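Local coordinates for uncharacterized protein (Legionella longbeachae NSW150, PDB 4JZA), which probably hydrolyses phosphatidylinositol 3-phosphate as a bacterial phosphoinositide phosphatase, an activity that may let the pathogen act on the lipids of its host, at residues E131-Q134 against Y135-G139; P190-L193 against R194-E198; R449-V452 against E453-K456; D581-P584 against D585-N588; G746-N749 against I750-I753. All coordinates share one frame; numbering follows the deposited sequence.

Interaction 1: residues E131-Q134 against Y135-G139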
loop_
_atom_site.group_PDB
_atom_site.type_symbol
_atom_site.label_atom_id
_atom_site.label_comp_id
_atom_site.label_asym_id
_atom_site.label_seq_id
_atom_site.Cartn_x
_atom_site.Cartn_y
_atom_site.Cartn_z
ATOM N N GLU A 131 1.172 -4.947 -0.736
ATOM C CA GLU A 131 2.558 -4.413 -0.991
ATOM C C GLU A 131 3.163 -4.975 -2.250
ATOM O O GLU A 131 3.840 -4.263 -2.984
ATOM C CB GLU A 131 3.488 -4.580 0.249
ATOM C CG GLU A 131 3.041 -3.695 1.414
ATOM C CD GLU A 131 3.638 -4.035 2.761
ATOM O OE1 GLU A 131 4.868 -4.163 2.929
ATOM O OE2 GLU A 131 2.885 -4.163 3.714
ATOM N N ALA A 132 2.889 -6.225 -2.557
ATOM C CA ALA A 132 3.268 -6.734 -3.881
ATOM C C ALA A 132 2.635 -5.924 -4.997
ATOM O O ALA A 132 3.272 -5.643 -5.966
ATOM C CB ALA A 132 2.918 -8.211 -4.046
ATOM N N GLU A 133 1.394 -5.512 -4.861
ATOM C CA GLU A 133 0.801 -4.712 -5.918
ATOM C C GLU A 133 1.541 -3.381 -6.110
ATOM O O GLU A 133 1.723 -2.925 -7.220
ATOM C CB GLU A 133 -0.656 -4.423 -5.607
ATOM C CG GLU A 133 -1.391 -3.827 -6.797
ATOM C CD GLU A 133 -2.700 -3.136 -6.444
ATOM O OE1 GLU A 133 -3.466 -2.977 -7.402
ATOM O OE2 GLU A 133 -2.966 -2.755 -5.265
ATOM N N GLN A 134 1.951 -2.755 -5.017
ATOM C CA GLN A 134 2.634 -1.486 -5.076
ATOM C C GLN A 134 3.941 -1.576 -5.824
ATOM O O GLN A 134 4.203 -0.770 -6.683
ATOM C CB GLN A 134 2.924 -1.034 -3.647
ATOM C CG GLN A 134 1.707 -0.666 -2.791
ATOM C CD GLN A 134 2.133 -0.359 -1.385
ATOM O OE1 GLN A 134 3.245 -0.169 -1.157
ATOM N NE2 GLN A 134 1.293 -0.218 -0.502
ATOM N N TYR A 135 4.767 -2.563 -5.468
ATOM C CA TYR A 135 6.034 -2.826 -6.160
ATOM C C TYR A 135 5.755 -3.271 -7.611
ATOM O O TYR A 135 6.476 -2.834 -8.513
ATOM C CB TYR A 135 6.917 -3.836 -5.429
ATOM C CG TYR A 135 7.663 -3.240 -4.286
ATOM C CD1 TYR A 135 7.115 -3.205 -3.034
ATOM C CD2 TYR A 135 8.944 -2.750 -4.442
ATOM C CE1 TYR A 135 7.790 -2.650 -1.971
ATOM C CE2 TYR A 135 9.635 -2.193 -3.387
ATOM C CZ TYR A 135 9.031 -2.143 -2.165
ATOM O OH TYR A 135 9.661 -1.594 -1.105
ATOM N N ALA A 136 4.715 -4.054 -7.875
ATOM C CA ALA A 136 4.404 -4.334 -9.302
ATOM C C ALA A 136 4.154 -3.066 -10.095
ATOM O O ALA A 136 4.573 -2.964 -11.265
ATOM C CB ALA A 136 3.181 -5.250 -9.499
ATOM N N LEU A 137 3.456 -2.114 -9.453
ATOM C CA LEU A 137 3.145 -0.834 -10.087
ATOM C C LEU A 137 4.380 0.077 -10.265
ATOM O O LEU A 137 4.484 0.763 -11.292
ATOM C CB LEU A 137 2.064 -0.086 -9.311
ATOM C CG LEU A 137 0.685 -0.723 -9.328
ATOM C CD1 LEU A 137 -0.192 -0.035 -8.281
ATOM C CD2 LEU A 137 0.021 -0.692 -10.710
HETATM N N MSE A 138 5.274 0.110 -9.270
HETATM C CA MSE A 138 6.497 0.876 -9.384
HETATM C C MSE A 138 7.270 0.421 -10.600
HETATM O O MSE A 138 7.701 1.220 -11.441
HETATM C CB MSE A 138 7.300 0.622 -8.138
HETATM C CG MSE A 138 8.418 1.615 -8.057
HETATM SE SE MSE A 138 9.418 1.415 -6.402
HETATM C CE MSE A 138 10.336 -0.315 -6.694
ATOM N N GLY A 139 7.408 -0.892 -10.727
ATOM C CA GLY A 139 8.165 -1.510 -11.820
ATOM C C GLY A 139 7.621 -1.149 -13.189
ATOM O O GLY A 139 8.377 -0.956 -14.112
#

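Interaction 2: residues P190-L193 against R194-E198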
loop_
_atom_site.group_PDB
_atom_site.type_symbol
_atom_site.label_atom_id
_atom_site.label_comp_id
_atom_site.label_asym_id
_atom_site.label_seq_id
_atom_site.Cartn_x
_atom_site.Cartn_y
_atom_site.Cartn_z
ATOM N N PRO A 190 19.167 -8.859 8.981
ATOM C CA PRO A 190 19.139 -9.969 9.906
ATOM C C PRO A 190 18.389 -9.573 11.165
ATOM O O PRO A 190 18.514 -8.406 11.624
ATOM C CB PRO A 190 20.624 -10.199 10.222
ATOM C CG PRO A 190 21.301 -8.879 9.999
ATOM C CD PRO A 190 20.376 -8.035 9.155
ATOM N N GLY A 191 17.673 -10.553 11.735
ATOM C CA GLY A 191 16.866 -10.386 12.969
ATOM C C GLY A 191 17.508 -9.603 14.110
ATOM O O GLY A 191 16.850 -8.804 14.774
ATOM N N TRP A 192 18.789 -9.842 14.341
ATOM C CA TRP A 192 19.478 -9.178 15.419
ATOM C C TRP A 192 19.501 -7.698 15.266
ATOM O O TRP A 192 19.568 -6.969 16.269
ATOM C CB TRP A 192 20.901 -9.702 15.551
ATOM C CG TRP A 192 21.867 -9.403 14.445
ATOM C CD1 TRP A 192 22.247 -10.252 13.415
ATOM C CD2 TRP A 192 22.691 -8.221 14.327
ATOM N NE1 TRP A 192 23.248 -9.630 12.651
ATOM C CE2 TRP A 192 23.535 -8.399 13.195
ATOM C CE3 TRP A 192 22.789 -7.035 15.064
ATOM C CZ2 TRP A 192 24.432 -7.420 12.774
ATOM C CZ3 TRP A 192 23.685 -6.037 14.644
ATOM C CH2 TRP A 192 24.488 -6.235 13.510
ATOM N N LEU A 193 19.457 -7.242 14.013
ATOM C CA LEU A 193 19.509 -5.791 13.725
ATOM C C LEU A 193 18.182 -5.159 13.980
ATOM O O LEU A 193 18.103 -4.055 14.518
ATOM C CB LEU A 193 19.904 -5.560 12.285
ATOM C CG LEU A 193 20.273 -4.141 11.867
ATOM C CD1 LEU A 193 21.299 -3.449 12.759
ATOM C CD2 LEU A 193 20.793 -4.256 10.461
ATOM N N ARG A 194 17.135 -5.897 13.618
ATOM C CA ARG A 194 15.787 -5.479 13.902
ATOM C C ARG A 194 15.526 -5.349 15.372
ATOM O O ARG A 194 14.851 -4.428 15.773
ATOM C CB ARG A 194 14.798 -6.459 13.330
ATOM C CG ARG A 194 14.718 -6.408 11.823
ATOM C CD ARG A 194 13.538 -7.219 11.334
ATOM N NE ARG A 194 13.652 -7.497 9.901
ATOM C CZ ARG A 194 13.460 -6.589 8.931
ATOM N NH1 ARG A 194 13.169 -5.327 9.218
ATOM N NH2 ARG A 194 13.560 -6.950 7.665
ATOM N N ASP A 195 16.070 -6.264 16.174
ATOM C CA ASP A 195 15.847 -6.254 17.626
ATOM C C ASP A 195 16.579 -5.132 18.398
ATOM O O ASP A 195 16.291 -4.924 19.549
ATOM C CB ASP A 195 16.178 -7.618 18.202
ATOM C CG ASP A 195 15.264 -8.738 17.647
ATOM O OD1 ASP A 195 14.229 -8.453 16.987
ATOM O OD2 ASP A 195 15.593 -9.916 17.880
ATOM N N LEU A 196 17.459 -4.366 17.768
ATOM C CA LEU A 196 18.210 -3.350 18.488
ATOM C C LEU A 196 17.394 -2.171 18.944
ATOM O O LEU A 196 16.410 -1.815 18.310
ATOM C CB LEU A 196 19.360 -2.823 17.614
ATOM C CG LEU A 196 20.394 -3.848 17.121
ATOM C CD1 LEU A 196 21.509 -3.144 16.368
ATOM C CD2 LEU A 196 20.981 -4.609 18.291
ATOM N N GLU A 197 17.847 -1.540 20.026
ATOM C CA GLU A 197 17.353 -0.227 20.419
ATOM C C GLU A 197 17.889 0.891 19.517
ATOM O O GLU A 197 18.916 0.742 18.867
ATOM C CB GLU A 197 17.750 0.060 21.855
ATOM C CG GLU A 197 17.020 -0.773 22.899
ATOM C CD GLU A 197 17.335 -0.325 24.320
ATOM O OE1 GLU A 197 17.200 0.892 24.633
ATOM O OE2 GLU A 197 17.743 -1.186 25.128
ATOM N N GLU A 198 17.224 2.035 19.508
ATOM C CA GLU A 198 17.539 3.052 18.513
ATOM C C GLU A 198 19.017 3.400 18.537
ATOM O O GLU A 198 19.613 3.506 17.479
ATOM C CB GLU A 198 16.653 4.328 18.636
ATOM C CG GLU A 198 16.817 5.334 17.473
ATOM C CD GLU A 198 15.951 6.626 17.570
ATOM O OE1 GLU A 198 16.290 7.655 16.896
ATOM O OE2 GLU A 198 14.933 6.630 18.305
#

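Interaction 3: residues R449-V452 against E453-K456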
loop_
_atom_site.group_PDB
_atom_site.type_symbol
_atom_site.label_atom_id
_atom_site.label_comp_id
_atom_site.label_asym_id
_atom_site.label_seq_id
_atom_site.Cartn_x
_atom_site.Cartn_y
_atom_site.Cartn_z
ATOM N N ARG A 449 7.180 20.361 9.352
ATOM C CA ARG A 449 7.679 21.590 9.957
ATOM C C ARG A 449 9.140 21.499 10.200
ATOM O O ARG A 449 9.897 22.417 9.846
ATOM C CB ARG A 449 7.000 21.826 11.294
ATOM C CG ARG A 449 5.544 22.240 11.175
ATOM C CD ARG A 449 5.426 23.749 11.033
ATOM N NE ARG A 449 4.170 24.147 10.422
ATOM C CZ ARG A 449 3.842 25.402 10.154
ATOM N NH1 ARG A 449 4.689 26.385 10.420
ATOM N NH2 ARG A 449 2.680 25.663 9.575
ATOM N N SER A 450 9.546 20.396 10.825
ATOM C CA SER A 450 10.957 20.157 11.114
ATOM C C SER A 450 11.778 20.182 9.834
ATOM O O SER A 450 12.815 20.824 9.791
ATOM C CB SER A 450 11.161 18.808 11.792
ATOM O OG SER A 450 10.520 18.751 13.056
ATOM N N ALA A 451 11.300 19.498 8.798
ATOM C CA ALA A 451 12.021 19.414 7.540
ATOM C C ALA A 451 12.247 20.758 6.884
ATOM O O ALA A 451 13.333 21.018 6.374
ATOM C CB ALA A 451 11.286 18.500 6.584
ATOM N N VAL A 452 11.211 21.595 6.888
ATOM C CA VAL A 452 11.290 22.946 6.338
ATOM C C VAL A 452 12.253 23.776 7.166
ATOM O O VAL A 452 13.013 24.522 6.597
ATOM C CB VAL A 452 9.903 23.638 6.272
ATOM C CG1 VAL A 452 9.999 25.117 5.887
ATOM C CG2 VAL A 452 9.001 22.916 5.287
ATOM N N GLU A 453 12.206 23.648 8.493
ATOM C CA GLU A 453 13.215 24.273 9.379
ATOM C C GLU A 453 14.645 23.921 8.988
ATOM O O GLU A 453 15.482 24.787 8.941
ATOM C CB GLU A 453 13.017 23.901 10.876
ATOM C CG GLU A 453 12.392 24.981 11.765
ATOM C CD GLU A 453 13.261 26.235 11.887
ATOM O OE1 GLU A 453 12.755 27.395 11.769
ATOM O OE2 GLU A 453 14.472 26.048 12.083
ATOM N N ARG A 454 14.928 22.655 8.710
ATOM C CA ARG A 454 16.305 22.226 8.427
ATOM C C ARG A 454 16.801 22.759 7.100
ATOM O O ARG A 454 18.005 22.908 6.892
ATOM C CB ARG A 454 16.422 20.709 8.437
ATOM C CG ARG A 454 16.239 20.069 9.805
ATOM C CD ARG A 454 16.408 18.571 9.739
ATOM N NE ARG A 454 15.276 17.957 10.407
ATOM C CZ ARG A 454 14.340 17.213 9.812
ATOM N NH1 ARG A 454 14.405 16.924 8.519
ATOM N NH2 ARG A 454 13.340 16.721 10.527
ATOM N N ARG A 455 15.841 23.104 6.244
ATOM C CA ARG A 455 16.097 23.599 4.918
ATOM C C ARG A 455 16.085 25.142 4.911
ATOM O O ARG A 455 16.319 25.777 3.871
ATOM C CB ARG A 455 15.077 22.956 3.948
ATOM C CG ARG A 455 14.919 23.606 2.586
ATOM C CD ARG A 455 14.215 22.741 1.566
ATOM N NE ARG A 455 15.206 21.943 0.856
ATOM C CZ ARG A 455 15.650 22.144 -0.383
ATOM N NH1 ARG A 455 15.201 23.138 -1.122
ATOM N NH2 ARG A 455 16.551 21.309 -0.883
ATOM N N LYS A 456 15.884 25.766 6.068
ATOM C CA LYS A 456 15.809 27.238 6.128
ATOM C C LYS A 456 17.022 27.903 5.462
ATOM O O LYS A 456 16.866 28.849 4.705
ATOM C CB LYS A 456 15.644 27.747 7.570
ATOM C CG LYS A 456 14.658 28.911 7.677
ATOM C CD LYS A 456 13.241 28.456 8.035
ATOM C CE LYS A 456 12.163 28.969 7.068
ATOM N NZ LYS A 456 10.795 29.038 7.673
#

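Interaction 4: residues D581-P584 against D585-N588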
loop_
_atom_site.group_PDB
_atom_site.type_symbol
_atom_site.label_atom_id
_atom_site.label_comp_id
_atom_site.label_asym_id
_atom_site.label_seq_id
_atom_site.Cartn_x
_atom_site.Cartn_y
_atom_site.Cartn_z
ATOM N N ASP A 581 -18.375 34.677 -1.058
ATOM C CA ASP A 581 -19.536 35.279 -0.466
ATOM C C ASP A 581 -20.579 35.535 -1.550
ATOM O O ASP A 581 -20.627 36.596 -2.134
ATOM C CB ASP A 581 -19.105 36.571 0.225
ATOM C CG ASP A 581 -20.275 37.363 0.805
ATOM O OD1 ASP A 581 -21.176 36.787 1.442
ATOM O OD2 ASP A 581 -20.263 38.594 0.609
ATOM N N GLU A 582 -21.426 34.554 -1.795
ATOM C CA GLU A 582 -22.317 34.591 -2.928
ATOM C C GLU A 582 -23.546 33.805 -2.446
ATOM O O GLU A 582 -23.386 32.886 -1.658
ATOM C CB GLU A 582 -21.571 33.953 -4.123
ATOM C CG GLU A 582 -22.010 34.369 -5.523
ATOM C CD GLU A 582 -21.651 35.806 -5.885
ATOM O OE1 GLU A 582 -21.575 36.124 -7.081
ATOM O OE2 GLU A 582 -21.450 36.641 -4.998
ATOM N N LEU A 583 -24.766 34.194 -2.810
ATOM C CA LEU A 583 -25.908 33.382 -2.375
ATOM C C LEU A 583 -26.039 32.264 -3.398
ATOM O O LEU A 583 -25.693 32.471 -4.544
ATOM C CB LEU A 583 -27.210 34.178 -2.239
ATOM C CG LEU A 583 -27.180 35.557 -1.557
ATOM C CD1 LEU A 583 -28.622 35.941 -1.218
ATOM C CD2 LEU A 583 -26.254 35.631 -0.333
ATOM N N PRO A 584 -26.498 31.072 -2.982
ATOM C CA PRO A 584 -26.554 29.935 -3.893
ATOM C C PRO A 584 -27.590 30.110 -5.006
ATOM O O PRO A 584 -27.500 29.454 -6.056
ATOM C CB PRO A 584 -26.936 28.768 -2.969
ATOM C CG PRO A 584 -27.657 29.404 -1.814
ATOM C CD PRO A 584 -26.981 30.736 -1.631
ATOM N N ASP A 585 -28.559 30.991 -4.764
ATOM C CA ASP A 585 -29.638 31.266 -5.692
ATOM C C ASP A 585 -29.086 31.929 -6.950
ATOM O O ASP A 585 -29.668 31.825 -8.023
ATOM C CB ASP A 585 -30.632 32.279 -5.073
ATOM C CG ASP A 585 -31.244 31.837 -3.704
ATOM O OD1 ASP A 585 -30.491 31.526 -2.735
ATOM O OD2 ASP A 585 -32.509 31.891 -3.604
ATOM N N LYS A 586 -27.978 32.638 -6.782
ATOM C CA LYS A 586 -27.475 33.612 -7.758
ATOM C C LYS A 586 -26.708 33.066 -8.920
ATOM O O LYS A 586 -26.041 32.063 -8.814
ATOM C CB LYS A 586 -26.566 34.616 -7.068
ATOM C CG LYS A 586 -27.329 35.406 -6.029
ATOM C CD LYS A 586 -26.745 36.787 -5.797
ATOM C CE LYS A 586 -27.835 37.705 -5.275
ATOM N NZ LYS A 586 -27.248 38.901 -4.628
ATOM N N GLU A 587 -26.780 33.795 -10.020
ATOM C CA GLU A 587 -26.292 33.341 -11.307
ATOM C C GLU A 587 -24.792 33.101 -11.241
ATOM O O GLU A 587 -24.304 32.087 -11.739
ATOM C CB GLU A 587 -26.688 34.357 -12.346
ATOM C CG GLU A 587 -26.141 34.230 -13.754
ATOM C CD GLU A 587 -26.347 35.546 -14.530
ATOM O OE1 GLU A 587 -27.165 36.399 -14.114
ATOM O OE2 GLU A 587 -25.688 35.773 -15.552
ATOM N N ASN A 588 -24.067 33.974 -10.559
ATOM C CA ASN A 588 -22.636 33.758 -10.350
ATOM C C ASN A 588 -22.194 32.454 -9.653
ATOM O O ASN A 588 -21.147 31.867 -9.975
ATOM C CB ASN A 588 -22.099 34.877 -9.498
ATOM C CG ASN A 588 -21.940 36.174 -10.246
ATOM O OD1 ASN A 588 -22.235 36.308 -11.457
ATOM N ND2 ASN A 588 -21.461 37.154 -9.520
#

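Interaction 5: residues G746-N749 against I750-I753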
loop_
_atom_site.group_PDB
_atom_site.type_symbol
_atom_site.label_atom_id
_atom_site.label_comp_id
_atom_site.label_asym_id
_atom_site.label_seq_id
_atom_site.Cartn_x
_atom_site.Cartn_y
_atom_site.Cartn_z
ATOM N N GLY A 746 -14.465 -39.610 -14.144
ATOM C CA GLY A 746 -13.703 -38.588 -14.831
ATOM C C GLY A 746 -13.357 -37.354 -14.027
ATOM O O GLY A 746 -12.534 -37.429 -13.107
ATOM N N LYS A 747 -13.930 -36.211 -14.429
ATOM C CA LYS A 747 -13.801 -34.949 -13.694
ATOM C C LYS A 747 -14.316 -35.160 -12.269
ATOM O O LYS A 747 -13.712 -34.682 -11.293
ATOM C CB LYS A 747 -14.627 -33.802 -14.350
ATOM C CG LYS A 747 -13.837 -32.676 -15.036
ATOM C CD LYS A 747 -13.779 -32.817 -16.553
ATOM C CE LYS A 747 -13.537 -34.263 -16.989
ATOM N NZ LYS A 747 -13.171 -34.384 -18.423
ATOM N N ASP A 748 -15.444 -35.872 -12.171
ATOM C CA ASP A 748 -16.110 -36.118 -10.883
ATOM C C ASP A 748 -15.133 -36.660 -9.819
ATOM O O ASP A 748 -15.163 -36.237 -8.672
ATOM C CB ASP A 748 -17.304 -37.073 -11.068
ATOM C CG ASP A 748 -18.513 -36.688 -10.210
ATOM O OD1 ASP A 748 -18.343 -36.239 -9.048
ATOM O OD2 ASP A 748 -19.647 -36.832 -10.723
ATOM N N ASN A 749 -14.241 -37.554 -10.237
ATOM C CA ASN A 749 -13.248 -38.161 -9.363
ATOM C C ASN A 749 -12.367 -37.176 -8.641
ATOM O O ASN A 749 -11.899 -37.484 -7.557
ATOM C CB ASN A 749 -12.377 -39.129 -10.154
ATOM C CG ASN A 749 -13.096 -40.440 -10.489
ATOM O OD1 ASN A 749 -14.205 -40.707 -9.994
ATOM N ND2 ASN A 749 -12.452 -41.279 -11.314
ATOM N N ILE A 750 -12.123 -36.011 -9.237
ATOM C CA ILE A 750 -11.296 -34.991 -8.597
ATOM C C ILE A 750 -12.012 -34.443 -7.356
ATOM O O ILE A 750 -11.378 -34.268 -6.332
ATOM C CB ILE A 750 -10.940 -33.845 -9.557
ATOM C CG1 ILE A 750 -10.135 -34.377 -10.746
ATOM C CG2 ILE A 750 -10.116 -32.772 -8.877
ATOM C CD1 ILE A 750 -9.619 -33.284 -11.700
ATOM N N ILE A 751 -13.321 -34.189 -7.449
ATOM C CA ILE A 751 -14.087 -33.671 -6.308
ATOM C C ILE A 751 -14.197 -34.756 -5.235
ATOM O O ILE A 751 -14.081 -34.499 -4.043
ATOM C CB ILE A 751 -15.549 -33.156 -6.628
ATOM C CG1 ILE A 751 -15.876 -32.995 -8.132
ATOM C CG2 ILE A 751 -15.820 -31.839 -5.896
ATOM C CD1 ILE A 751 -15.868 -31.578 -8.685
ATOM N N ARG A 752 -14.442 -35.982 -5.656
ATOM C CA ARG A 752 -14.500 -37.110 -4.714
ATOM C C ARG A 752 -13.184 -37.202 -3.914
ATOM O O ARG A 752 -13.227 -37.357 -2.695
ATOM C CB ARG A 752 -14.775 -38.425 -5.436
ATOM C CG ARG A 752 -16.106 -38.524 -6.177
ATOM C CD ARG A 752 -17.271 -38.569 -5.207
ATOM N NE ARG A 752 -18.581 -38.544 -5.875
ATOM C CZ ARG A 752 -19.306 -39.617 -6.191
ATOM N NH1 ARG A 752 -18.859 -40.845 -5.923
ATOM N NH2 ARG A 752 -20.483 -39.468 -6.801
ATOM N N ILE A 753 -12.033 -37.051 -4.591
ATOM C CA ILE A 753 -10.749 -37.146 -3.916
ATOM C C ILE A 753 -10.567 -35.929 -3.003
ATOM O O ILE A 753 -10.052 -36.069 -1.919
ATOM C CB ILE A 753 -9.549 -37.422 -4.891
ATOM C CG1 ILE A 753 -9.111 -38.870 -4.883
ATOM C CG2 ILE A 753 -8.254 -36.794 -4.422
ATOM C CD1 ILE A 753 -10.164 -39.862 -5.270
#

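Interaction 1: residues E131-Q134 against Y135-G139
Glu131 to Gln134 and Tyr135 to Met138 meet as successive turns in a buried part of helix 122-140, each carbonyl of the first four residues accepting the amide four places on. The bond from Tyr135 N to Glu131 O, 3.1 Å long, is almost straight, with 175° at the hydrogen, whereas Leu137 N reaches Glu133 O at 2.9 Å along a more bent path. Side chains of the second turn lean back on the same carbonyls. Tyr135 turns CG opposite its own carbonyl carbon (chi1 -79°), which brings CD1 to 3.4 Å from Glu131 O; the oxygen lies at the ring edge, in the ring plane. Leu137 CG settles 3.2 Å from Glu133 O, and Ala136 CB lies 3.6 Å from Ala132 O. The polar ends serve other parts of the fold. Glu133 forms salt bridges with Arg48 and Arg341 and a hydrogen bond with Ser51, while Tyr135 OH and Glu131 OE1 both bond to Gln317 of helix 315-325. Phe58 of helix 41-62 packs against Ala132 and Ala136. The i to i+4 bonding is that of a regular alpha helix, here packed between helices 41-62 and 315-325.

Interaction 2: residues P190-L193 against R194-E198
Leu196 folds back over the single helical turn before it and touches both Trp192 and Leu193. Its CD1 meets Leu193 CD1 at 3.6 Å, the two side chains slanting across one another, and the same methyl lies 4.0 Å from Trp192 CZ3, obliquely placed against the indole. Trp192 and Leu196 run side by side in the same direction, and Leu196 CG approaches Trp192 O to 3.3 Å. Leu193 sends CG away from its backbone N (chi1 -168°), and from there its CD1 can face the incoming Leu196.

Backbone bonds run beneath these contacts, and spans of three and four residues mix among them. Asp195 N donates to Gly191 O at 3.0 Å, and Leu193 N to Pro190 O at 2.8 Å; Arg194 N makes only a weak, long bond to Pro190 O, and Leu196 N a weak one to Leu193 O.

Further out, Trp192 meets the ring of Phe204 edge-to-face and packs on Ile292 and Ile296, Leu193 rests on Ile303, and Leu196 on Phe287 of helix 274-288. Arg194, extended from CG to NE, carries NH2 to the carbonyl oxygen of Leu313. Pro190 occupies the N-cap of helix 191-194, and Glu197 that of helix 198-206. The whole is a single helical turn joined by a short linker to helix 198-206, its apolar side turned inward, within the phosphoinositide phosphatase insertion domain.

Interaction 3: residues R449-V452 against E453-K456
Arg455 N is shared by two carbonyls, bonding weakly to Ala451 O at 3.3 Å and to Val452 O at 3.2 Å, the first four residues back and the second three. Upstream the pattern is purely alpha-helical: Glu453 N donates to Arg449 O at 2.9 Å with 168° at the hydrogen, and Arg454 N to Ser450 O at 3.0 Å. Downstream, Lys456 N turns to Glu453 O, again three residues back.

Arg454 carries most of the side-chain contact. Its chain bends at chi3 (-130°) and lays one face of the guanidinium over Ser450 O and Ala451 CA, neither centred on it. NH2 comes 3.3 Å from Ser450 CB, and NH1 3.6 Å from Ala451 CA. NH1 also forms a salt bridge with Asp396 of helix 388-402, which fixes the group from the far end. The hydroxyl of Ser450 meanwhile bonds back to Lys446 O, one turn earlier in the same helix.

Arg455 starts out beside Ala451, its CB 3.6 Å from Ala451 O, and then leads off to pack on Leu399 and Ile461. Arg449 pairs with Asp483, and Val452 rests on Ile461 and Gln463. Since helix 441-454 links the neighbouring parallel strands 412-416 and 462-465, the arrangement belongs to the helix of a beta-alpha-beta crossover.

Interaction 4: residues D581-P584 against D585-N588
The carboxylate of Glu582 and the amide of Asn588 are nearly coplanar, their planes 15° apart, and meet through OE1 and ND2. Glu582 OE1 and Asn588 ND2 stand 2.7 Å apart in a hydrogen bond, but OE1 is crowded by another atom of Asn588 in the model, so its exact place, and with it the bond, is doubtful. The Glu582 chain leaves CG opposite the backbone N and bends at chi2 (70°); the stems of the two side chains slant past one another. Pro584 and the Asp585 side chain lie side by side and point the same way, with Asp585 OD1 3.7 Å from Pro584 CG and 3.8 Å from Pro584 CD. Most of the residues in this contact are solvent-exposed, and it forms part of the connection between helices 556-574 and 587-602.

The chain reverses here in a type I beta turn from Leu583 to Lys586. Pro584 takes the second position, where the restricted phi of proline fits the backbone well, and the turn delivers Lys586 to the N-cap of helix 587-602. Lys586 N closes it by donating to Leu583 O at 3.2 Å, with 159° at the hydrogen.

Lys586 also lays the start of its side chain back on the turn. Its CB sits 3.4 Å from Leu583 O, and its CG 4.0 Å from Leu583 CB; the extended remainder leaves Lys586 NZ 6.2 Å from Glu582 OE2, a distance at which opposite charges may still attract without touching.

Interaction 5: residues G746-N749 against I750-I753
Arg752 climbs back along the helix over Asp748 and Asn749. Its CB lies 3.7 Å from Asn749 O. The next atom, CG, is 3.5 Å from Asp748 O, and that same oxygen accepts Arg752 N at 3.1 Å in a nearly straight bond. A bend at chi2 (-69°) then turns the chain so that NE stands 3.9 Å from Asp748 OD1. This salt bridge is long, an attraction of charges only, with the oxygen well off the guanidinium plane and the carboxylate and guanidinium planes 72° apart. At the tip, NH1 hydrogen-bonds to Ser742 O.

The backbone bonds around it span three and four residues. Ile750 N donates to Lys747 O at 2.9 Å across three residues, Ile751 N only weakly to Asp748 O, and Ile753 N to Asn749 O at 3.0 Å across four. The amide of Asn749 is held at both ends, OD1 by Ser744 OG and ND2 by Thr692 OG1. This part of helix 748-761 packs on helix 676-702, where Asn749 and Arg752 meet Tyr695, Ile753 meets Cys691 and Ile750 meets Ala683.

From the N terminus the five contacts follow in series, each within one continuous stretch, so none closes a long loop, nests or crosses. Interaction 1 lies near the middle of the molecule on helix 122-140. Interaction 2 follows in the insertion region, with nearest atoms about 10 Å away; both reach helix 315-325, through Tyr135 and Arg194. Interaction 3 lies on the helix between two parallel strands of the main sheet, its nearest atoms about 11 Å from interaction 2. Interaction 4 is a surface contact leading into helix 587-602, on the far side of the chain's centre from interaction 2. Interaction 5 belongs to the C-terminal region, its centre about 71 Å from that of interaction 4.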